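Local coordinates for S-M checkpoint control protein rad4 (Schizosaccharomyces pombe, PDB 4BMD) that is essential for DNA replication and for the checkpoint coupling S phase to mitosis, acting as a signalling adaptor that binds phosphorylated Crb2, at residues 91-96 with 181-186; 123-128 with 177-182; 105-110 with 127-132. One frame throughout, in Å; residues are numbered along the deposited sequence.

This chain is the BRCT3-BRCT4 pair of Rad4, and the three contacts run from the join between the two domains into the core of the second. Contact 1 sets the connecting segment 91-96 against helix 177-185; contact 2 pairs that helix with helix 119-131; contact 3 seats 105-110 on the C-terminal end of helix 119-131. Centres lie about 8 Å apart for contacts 1 and 2, 10 Å for contacts 2 and 3 and 15 Å for contacts 1 and 3. Leu94 CD2 meets Ala128 CB at 3.8 Å, Leu179 CD2 meets Leu129 CD2 at 3.7 Å, and Ile183 CD1 meets Leu132 CD1 at 3.6 Å. A bound MES, probably from the crystallisation liquor, sits beside Ala93 and Trp180.

Contact 1 of 3, residues 91-96 with 181-186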
loop_
_atom_site.group_PDB
_atom_site.type_symbol
_atom_site.label_atom_id
_atom_site.label_comp_id
_atom_site.label_asym_id
_atom_site.label_seq_id
_atom_site.Cartn_x
_atom_site.Cartn_y
_atom_site.Cartn_z
ATOM N N GLU A 91 1.735 -8.335 -8.106
ATOM C CA GLU A 91 0.298 -8.543 -7.955
ATOM C C GLU A 91 -0.402 -7.396 -7.225
ATOM O O GLU A 91 -1.593 -7.161 -7.430
ATOM C CB GLU A 91 0.009 -9.875 -7.258
ATOM C CG GLU A 91 0.462 -11.093 -8.048
ATOM C CD GLU A 91 -0.089 -12.388 -7.487
ATOM O OE1 GLU A 91 -1.098 -12.339 -6.752
ATOM O OE2 GLU A 91 0.486 -13.457 -7.780
ATOM N N HIS A 92 0.334 -6.687 -6.374
ATOM C CA HIS A 92 -0.233 -5.544 -5.664
ATOM C C HIS A 92 0.758 -4.388 -5.549
ATOM O O HIS A 92 1.911 -4.580 -5.159
ATOM C CB HIS A 92 -0.742 -5.953 -4.281
ATOM C CG HIS A 92 -1.759 -5.013 -3.714
ATOM N ND1 HIS A 92 -1.420 -3.815 -3.124
ATOM C CD2 HIS A 92 -3.110 -5.090 -3.658
ATOM C CE1 HIS A 92 -2.517 -3.197 -2.725
ATOM N NE2 HIS A 92 -3.556 -3.950 -3.037
ATOM N N ALA A 93 0.292 -3.188 -5.880
ATOM C CA ALA A 93 1.148 -2.007 -5.942
ATOM C C ALA A 93 1.736 -1.602 -4.592
ATOM O O ALA A 93 2.787 -0.965 -4.533
ATOM C CB ALA A 93 0.386 -0.841 -6.559
ATOM N N LEU A 94 1.055 -1.968 -3.510
ATOM C CA LEU A 94 1.504 -1.596 -2.172
ATOM C C LEU A 94 2.510 -2.593 -1.600
ATOM O O LEU A 94 3.117 -2.344 -0.559
ATOM C CB LEU A 94 0.311 -1.447 -1.224
ATOM C CG LEU A 94 -0.668 -0.313 -1.537
ATOM C CD1 LEU A 94 -1.810 -0.292 -0.535
ATOM C CD2 LEU A 94 0.049 1.027 -1.557
ATOM N N ALA A 95 2.683 -3.720 -2.282
ATOM C CA ALA A 95 3.608 -4.752 -1.826
ATOM C C ALA A 95 5.024 -4.484 -2.330
ATOM O O ALA A 95 5.972 -5.171 -1.951
ATOM C CB ALA A 95 3.131 -6.127 -2.268
ATOM N N LYS A 96 5.154 -3.483 -3.192
ATOM C CA LYS A 96 6.452 -3.056 -3.698
ATOM C C LYS A 96 6.797 -1.697 -3.107
ATOM O O LYS A 96 5.912 -1.000 -2.610
ATOM C CB LYS A 96 6.419 -2.955 -5.223
ATOM C CG LYS A 96 6.436 -4.288 -5.937
ATOM C CD LYS A 96 6.411 -4.099 -7.446
ATOM C CE LYS A 96 5.156 -3.363 -7.892
ATOM N NZ LYS A 96 3.916 -4.109 -7.535
ATOM N N ASN A 181 -2.694 4.569 -10.137
ATOM C CA ASN A 181 -1.927 5.189 -11.212
ATOM C C ASN A 181 -0.846 6.119 -10.675
ATOM O O ASN A 181 0.256 6.178 -11.215
ATOM C CB ASN A 181 -2.844 5.950 -12.169
ATOM C CG ASN A 181 -3.761 5.031 -12.951
ATOM O OD1 ASN A 181 -3.441 3.865 -13.182
ATOM N ND2 ASN A 181 -4.912 5.553 -13.363
ATOM N N ILE A 182 -1.169 6.845 -9.609
ATOM C CA ILE A 182 -0.203 7.730 -8.965
ATOM C C ILE A 182 0.913 6.920 -8.309
ATOM O O ILE A 182 2.094 7.235 -8.460
ATOM C CB ILE A 182 -0.880 8.633 -7.915
ATOM C CG1 ILE A 182 -1.860 9.591 -8.597
ATOM C CG2 ILE A 182 0.159 9.412 -7.119
ATOM C CD1 ILE A 182 -2.518 10.568 -7.649
ATOM N N ILE A 183 0.528 5.872 -7.587
ATOM C CA ILE A 183 1.483 4.996 -6.915
ATOM C C ILE A 183 2.430 4.328 -7.907
ATOM O O ILE A 183 3.647 4.338 -7.720
ATOM C CB ILE A 183 0.757 3.900 -6.105
ATOM C CG1 ILE A 183 -0.016 4.518 -4.942
ATOM C CG2 ILE A 183 1.747 2.874 -5.585
ATOM C CD1 ILE A 183 0.862 5.210 -3.935
ATOM N N GLN A 184 1.862 3.759 -8.964
ATOM C CA GLN A 184 2.641 3.014 -9.949
ATOM C C GLN A 184 3.539 3.910 -10.799
ATOM O O GLN A 184 4.691 3.566 -11.060
ATOM C CB GLN A 184 1.718 2.184 -10.843
ATOM C CG GLN A 184 1.062 1.010 -10.130
ATOM C CD GLN A 184 0.097 0.252 -11.019
ATOM O OE1 GLN A 184 -1.015 0.712 -11.281
ATOM N NE2 GLN A 184 0.518 -0.916 -11.489
ATOM N N SER A 185 3.015 5.054 -11.226
ATOM C CA SER A 185 3.779 5.969 -12.069
ATOM C C SER A 185 4.756 6.806 -11.250
ATOM O O SER A 185 5.804 7.214 -11.748
ATOM C CB SER A 185 2.845 6.884 -12.865
ATOM O OG SER A 185 2.129 7.752 -12.004
ATOM N N GLY A 186 4.404 7.063 -9.995
ATOM C CA GLY A 186 5.249 7.852 -9.116
ATOM C C GLY A 186 5.026 9.344 -9.267
ATOM O O GLY A 186 5.755 10.151 -8.692
#
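Ala93 pushes its methyl group into the notch between Ile183 and Gln184 on helix 177-185. Its CB lies 4.1 Å from Ile183 CG2 and equally far from Gln184 CG, an apolar touch with no hydrogen bond across it. Ile183 presents its short branch here: with chi1 at -66° the CG2 methyl stands opposite the backbone N, while CG1 takes the longer arm elsewhere. Gln184 comes alongside with the aliphatic part of an extended chain, so it is CG and not the amide that does the touching.

What shapes the Ala93 side is a tight local turn. The His92 ring folds back so that ND1 accepts a hydrogen bond from the backbone N of Leu94 at 3.1 Å, with an N-H...N angle of 160° and the donor 19° out of the ring plane. His92 O in turn accepts one from the backbone N of Ala95 and, weakly, one from Lys96 NZ, whose chain curls back over the turn. These bonds help hold the bend that turns the Ala93 methyl toward the helix; the backbone N of Ala93 is hydrogen-bonded to the bound MES. Helix 177-185 is itself finishing here: Ser185 OG bonds to Asn181 O at 2.6 Å, and Gly186 leaves it with positive phi.

Ile183 also leans on Leu132. The segment 91-96 belongs to the connection between the two BRCT domains: Leu94 reaches Trp75 of helix 74-82 and His124 of helix 119-131, and His92 packs edge-to-face on Trp180 of helix 177-185, so the connection lies among one helix of the first domain and two of the second.

Contact 2 of 3, residues 123-128 with 177-182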
loop_
_atom_site.group_PDB
_atom_site.type_symbol
_atom_site.label_atom_id
_atom_site.label_comp_id
_atom_site.label_asym_id
_atom_site.label_seq_id
_atom_site.Cartn_x
_atom_site.Cartn_y
_atom_site.Cartn_z
ATOM N N SER A 123 -6.271 -1.570 5.600
ATOM C CA SER A 123 -5.262 -1.190 6.581
ATOM C C SER A 123 -4.005 -0.639 5.913
ATOM O O SER A 123 -3.477 0.393 6.324
ATOM C CB SER A 123 -4.905 -2.384 7.467
ATOM O OG SER A 123 -3.950 -2.020 8.449
ATOM N N HIS A 124 -3.532 -1.332 4.882
ATOM C CA HIS A 124 -2.349 -0.903 4.146
ATOM C C HIS A 124 -2.601 0.393 3.382
ATOM O O HIS A 124 -1.710 1.235 3.260
ATOM C CB HIS A 124 -1.890 -1.997 3.180
ATOM C CG HIS A 124 -1.321 -3.204 3.860
ATOM N ND1 HIS A 124 -1.350 -4.460 3.294
ATOM C CD2 HIS A 124 -0.704 -3.344 5.056
ATOM C CE1 HIS A 124 -0.778 -5.324 4.115
ATOM N NE2 HIS A 124 -0.377 -4.671 5.193
ATOM N N LEU A 125 -3.819 0.550 2.871
ATOM C CA LEU A 125 -4.176 1.740 2.108
ATOM C C LEU A 125 -4.187 2.987 2.985
ATOM O O LEU A 125 -3.748 4.056 2.559
ATOM C CB LEU A 125 -5.532 1.558 1.426
ATOM C CG LEU A 125 -5.892 2.626 0.395
ATOM C CD1 LEU A 125 -4.784 2.749 -0.636
ATOM C CD2 LEU A 125 -7.212 2.294 -0.277
ATOM N N LYS A 126 -4.692 2.848 4.207
ATOM C CA LYS A 126 -4.693 3.949 5.164
ATOM C C LYS A 126 -3.270 4.402 5.463
ATOM O O LYS A 126 -2.967 5.595 5.429
ATOM C CB LYS A 126 -5.378 3.537 6.469
ATOM C CG LYS A 126 -6.878 3.332 6.360
ATOM C CD LYS A 126 -7.475 2.986 7.717
ATOM C CE LYS A 126 -8.984 2.826 7.636
ATOM N NZ LYS A 126 -9.579 2.465 8.954
ATOM N N LYS A 127 -2.400 3.438 5.749
ATOM C CA LYS A 127 -1.009 3.728 6.077
ATOM C C LYS A 127 -0.280 4.332 4.884
ATOM O O LYS A 127 0.541 5.236 5.041
ATOM C CB LYS A 127 -0.300 2.458 6.548
ATOM C CG LYS A 127 -0.899 1.857 7.810
ATOM C CD LYS A 127 -0.250 0.529 8.167
ATOM C CE LYS A 127 -0.829 -0.028 9.459
ATOM N NZ LYS A 127 -0.279 -1.371 9.787
ATOM N N ALA A 128 -0.589 3.828 3.694
ATOM C CA ALA A 128 0.014 4.338 2.469
ATOM C C ALA A 128 -0.351 5.802 2.257
ATOM O O ALA A 128 0.518 6.637 2.017
ATOM C CB ALA A 128 -0.418 3.503 1.277
ATOM N N ALA A 177 -8.544 3.607 -9.082
ATOM C CA ALA A 177 -7.560 3.498 -10.160
ATOM C C ALA A 177 -6.695 4.751 -10.253
ATOM O O ALA A 177 -5.505 4.676 -10.557
ATOM C CB ALA A 177 -8.251 3.228 -11.489
ATOM N N TRP A 178 -7.305 5.898 -9.975
ATOM C CA TRP A 178 -6.593 7.166 -9.909
ATOM C C TRP A 178 -5.410 7.099 -8.945
ATOM O O TRP A 178 -4.316 7.570 -9.258
ATOM C CB TRP A 178 -7.552 8.278 -9.488
ATOM C CG TRP A 178 -6.874 9.545 -9.071
ATOM C CD1 TRP A 178 -6.324 10.487 -9.888
ATOM C CD2 TRP A 178 -6.687 10.017 -7.731
ATOM N NE1 TRP A 178 -5.800 11.514 -9.142
ATOM C CE2 TRP A 178 -6.010 11.250 -7.814
ATOM C CE3 TRP A 178 -7.024 9.515 -6.472
ATOM C CZ2 TRP A 178 -5.664 11.989 -6.685
ATOM C CZ3 TRP A 178 -6.677 10.251 -5.351
ATOM C CH2 TRP A 178 -6.005 11.473 -5.465
ATOM N N LEU A 179 -5.629 6.505 -7.777
ATOM C CA LEU A 179 -4.572 6.397 -6.779
ATOM C C LEU A 179 -3.522 5.362 -7.167
ATOM O O LEU A 179 -2.327 5.585 -6.973
ATOM C CB LEU A 179 -5.146 6.071 -5.400
ATOM C CG LEU A 179 -4.093 5.915 -4.301
ATOM C CD1 LEU A 179 -3.298 7.204 -4.126
ATOM C CD2 LEU A 179 -4.730 5.492 -2.992
ATOM N N TRP A 180 -3.965 4.230 -7.711
ATOM C CA TRP A 180 -3.029 3.203 -8.158
ATOM C C TRP A 180 -2.127 3.741 -9.264
ATOM O O TRP A 180 -0.942 3.414 -9.323
ATOM C CB TRP A 180 -3.756 1.943 -8.643
ATOM C CG TRP A 180 -4.615 1.250 -7.615
ATOM C CD1 TRP A 180 -5.881 0.771 -7.804
ATOM C CD2 TRP A 180 -4.277 0.950 -6.250
ATOM N NE1 TRP A 180 -6.348 0.192 -6.650
ATOM C CE2 TRP A 180 -5.385 0.291 -5.681
ATOM C CE3 TRP A 180 -3.147 1.175 -5.456
ATOM C CZ2 TRP A 180 -5.397 -0.142 -4.355
ATOM C CZ3 TRP A 180 -3.162 0.745 -4.140
ATOM C CH2 TRP A 180 -4.279 0.093 -3.603
ATOM N N ASN A 181 -2.694 4.569 -10.137
ATOM C CA ASN A 181 -1.927 5.189 -11.212
ATOM C C ASN A 181 -0.846 6.119 -10.675
ATOM O O ASN A 181 0.256 6.178 -11.215
ATOM C CB ASN A 181 -2.844 5.950 -12.169
ATOM C CG ASN A 181 -3.761 5.031 -12.951
ATOM O OD1 ASN A 181 -3.441 3.865 -13.182
ATOM N ND2 ASN A 181 -4.912 5.553 -13.363
ATOM N N ILE A 182 -1.169 6.845 -9.609
ATOM C CA ILE A 182 -0.203 7.730 -8.965
ATOM C C ILE A 182 0.913 6.920 -8.309
ATOM O O ILE A 182 2.094 7.235 -8.460
ATOM C CB ILE A 182 -0.880 8.633 -7.915
ATOM C CG1 ILE A 182 -1.860 9.591 -8.597
ATOM C CG2 ILE A 182 0.159 9.412 -7.119
ATOM C CD1 ILE A 182 -2.518 10.568 -7.649
#
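Leu125 is the one residue of 123-128 that bridges to the facing helix, and it meets both Leu179 and Trp180 there. Just before it in sequence, His124 turns away to the first BRCT domain, where its ring stacks on Trp75 and its NE2 is hydrogen-bonded to Glu78. At Leu125 the chain swings across: chi1 of -169° sets CG opposite the backbone N, and the branch that leads is CD1. That methyl lies 3.6 Å from Leu179 CD2, the two leucines sliding past each other in opposite directions, each with one methyl forward. The same CD1 is 4.0 Å from Trp180 CH2, at the far end of the indole, which it approaches obliquely. On the tryptophan, chi1 of -61° puts CG beside the backbone N and anti to the carbonyl carbon, and from there the six-membered ring reaches Leu125 while the side chain also borders the bound MES.

This is the BRCT fold's pairing of its first and last helices, 119-131 and 177-185, which pack side by side on one face of the four-stranded parallel sheet. The backbones stay well separated, Leu125 CA and Leu179 CA being 10.0 Å apart, and the two leucines and the indole meet in the interval. Leu179 continues down to Leu148 on strand 146-149, and Phe117 adds to the cover on Leu125.

Further along, Lys126 sends its NZ away from the facing helix to a salt bridge with Glu138. Within 177-182, Ile182 CD1 sits 3.4 Å above the plane of the Trp178 ring, toward its rim.

Contact 3 of 3, residues 105-110 with 127-132; sequences PYFNGL and KALTIL
The entry to the second BRCT domain is made here: the short helix 104-107 ends in a type II beta turn, Phe107 to Leu110, that leads into strand 111-115 of the parallel sheet, and Phe107 packs this entry against the C-terminal end of helix 119-131. Its CG lies beside the backbone N and anti to the carbonyl carbon (chi1 -76°), which brings the ring up to Leu132. One ring face receives that leucine, whose CB stands 4.0 Å from Phe107 CD2; the two side chains run side by side and point the same way. Leu129 arrives from another direction, its chain crossing that of Phe107 at about a right angle, with CD2 4.2 Å from Phe107 CE1. Phe188 completes an edge-to-face pair with the ring, and Leu179 and Ile182 of helix 177-185 also touch it, so it is wedged between two helices. An alanine here would remove the ring and would probably leave a gap between Leu129, Leu132 and Phe188, with Leu179 and Ile182 losing the ring they touch. In the turn itself, Gly109 takes a positive phi of 88°, where a side chain would strike the preceding carbonyl O, and Leu110 N closes on Phe107 O at 3.1 Å. At the backbone end of the phenylalanine, Leu132 O comes up against the CB of Phe107, 3.2 Å away.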
loop_
_atom_site.group_PDB
_atom_site.type_symbol
_atom_site.label_atom_id
_atom_site.label_comp_id
_atom_site.label_asym_id
_atom_site.label_seq_id
_atom_site.Cartn_x
_atom_site.Cartn_y
_atom_site.Cartn_z
ATOM N N PRO A 105 3.939 16.833 -0.939
ATOM C CA PRO A 105 3.303 18.158 -0.996
ATOM C C PRO A 105 1.984 18.156 -1.766
ATOM O O PRO A 105 1.180 19.074 -1.608
ATOM C CB PRO A 105 4.334 19.011 -1.744
ATOM C CG PRO A 105 5.624 18.296 -1.571
ATOM C CD PRO A 105 5.272 16.848 -1.568
ATOM N N TYR A 106 1.768 17.131 -2.584
ATOM C CA TYR A 106 0.550 17.029 -3.377
ATOM C C TYR A 106 -0.621 16.446 -2.585
ATOM O O TYR A 106 -1.767 16.845 -2.783
ATOM C CB TYR A 106 0.804 16.198 -4.635
ATOM C CG TYR A 106 1.739 16.853 -5.625
ATOM C CD1 TYR A 106 1.263 17.756 -6.568
ATOM C CD2 TYR A 106 3.098 16.565 -5.622
ATOM C CE1 TYR A 106 2.113 18.355 -7.477
ATOM C CE2 TYR A 106 3.955 17.161 -6.529
ATOM C CZ TYR A 106 3.456 18.054 -7.454
ATOM O OH TYR A 106 4.304 18.651 -8.359
ATOM N N PHE A 107 -0.332 15.502 -1.694
ATOM C CA PHE A 107 -1.371 14.890 -0.869
ATOM C C PHE A 107 -1.651 15.703 0.389
ATOM O O PHE A 107 -2.648 15.475 1.074
ATOM C CB PHE A 107 -0.990 13.460 -0.478
ATOM C CG PHE A 107 -1.157 12.459 -1.585
ATOM C CD1 PHE A 107 -2.386 11.863 -1.817
ATOM C CD2 PHE A 107 -0.085 12.107 -2.386
ATOM C CE1 PHE A 107 -2.545 10.940 -2.832
ATOM C CE2 PHE A 107 -0.236 11.183 -3.402
ATOM C CZ PHE A 107 -1.468 10.600 -3.626
ATOM N N ASN A 108 -0.764 16.646 0.691
ATOM C CA ASN A 108 -0.893 17.472 1.886
ATOM C C ASN A 108 -2.182 18.285 1.919
ATOM O O ASN A 108 -2.529 18.960 0.949
ATOM C CB ASN A 108 0.312 18.403 2.025
ATOM C CG ASN A 108 1.173 18.063 3.223
ATOM O OD1 ASN A 108 2.112 17.273 3.124
ATOM N ND2 ASN A 108 0.854 18.658 4.367
ATOM N N GLY A 109 -2.890 18.212 3.042
ATOM C CA GLY A 109 -4.120 18.962 3.219
ATOM C C GLY A 109 -5.349 18.220 2.732
ATOM O O GLY A 109 -6.478 18.613 3.022
ATOM N N LEU A 110 -5.131 17.141 1.987
ATOM C CA LEU A 110 -6.234 16.363 1.439
ATOM C C LEU A 110 -6.855 15.436 2.476
ATOM O O LEU A 110 -6.181 14.577 3.043
ATOM C CB LEU A 110 -5.776 15.548 0.227
ATOM C CG LEU A 110 -5.348 16.328 -1.017
ATOM C CD1 LEU A 110 -4.959 15.371 -2.132
ATOM C CD2 LEU A 110 -6.455 17.267 -1.474
ATOM N N LYS A 127 -2.400 3.438 5.749
ATOM C CA LYS A 127 -1.009 3.728 6.077
ATOM C C LYS A 127 -0.280 4.332 4.884
ATOM O O LYS A 127 0.541 5.236 5.041
ATOM C CB LYS A 127 -0.300 2.458 6.548
ATOM C CG LYS A 127 -0.899 1.857 7.810
ATOM C CD LYS A 127 -0.250 0.529 8.167
ATOM C CE LYS A 127 -0.829 -0.028 9.459
ATOM N NZ LYS A 127 -0.279 -1.371 9.787
ATOM N N ALA A 128 -0.589 3.828 3.694
ATOM C CA ALA A 128 0.014 4.338 2.469
ATOM C C ALA A 128 -0.351 5.802 2.257
ATOM O O ALA A 128 0.518 6.637 2.017
ATOM C CB ALA A 128 -0.418 3.503 1.277
ATOM N N LEU A 129 -1.640 6.109 2.357
ATOM C CA LEU A 129 -2.121 7.474 2.164
ATOM C C LEU A 129 -1.612 8.417 3.248
ATOM O O LEU A 129 -1.433 9.612 3.006
ATOM C CB LEU A 129 -3.650 7.501 2.114
ATOM C CG LEU A 129 -4.284 6.986 0.822
ATOM C CD1 LEU A 129 -5.786 6.821 0.983
ATOM C CD2 LEU A 129 -3.969 7.931 -0.326
ATOM N N THR A 130 -1.379 7.879 4.440
ATOM C CA THR A 130 -0.906 8.686 5.560
ATOM C C THR A 130 0.535 9.149 5.357
ATOM O O THR A 130 0.835 10.334 5.496
ATOM C CB THR A 130 -1.031 7.932 6.899
ATOM O OG1 THR A 130 -2.401 7.574 7.121
ATOM C CG2 THR A 130 -0.556 8.804 8.050
ATOM N N ILE A 131 1.424 8.218 5.022
ATOM C CA ILE A 131 2.828 8.565 4.801
ATOM C C ILE A 131 3.007 9.410 3.543
ATOM O O ILE A 131 3.993 10.132 3.407
ATOM C CB ILE A 131 3.739 7.319 4.722
ATOM C CG1 ILE A 131 3.297 6.394 3.588
ATOM C CG2 ILE A 131 3.750 6.575 6.047
ATOM C CD1 ILE A 131 4.161 5.165 3.437
ATOM N N LEU A 132 2.046 9.323 2.628
ATOM C CA LEU A 132 2.087 10.119 1.406
ATOM C C LEU A 132 1.671 11.565 1.654
ATOM O O LEU A 132 1.757 12.401 0.757
ATOM C CB LEU A 132 1.215 9.491 0.318
ATOM C CG LEU A 132 1.796 8.250 -0.361
ATOM C CD1 LEU A 132 0.777 7.638 -1.301
ATOM C CD2 LEU A 132 3.083 8.588 -1.101
#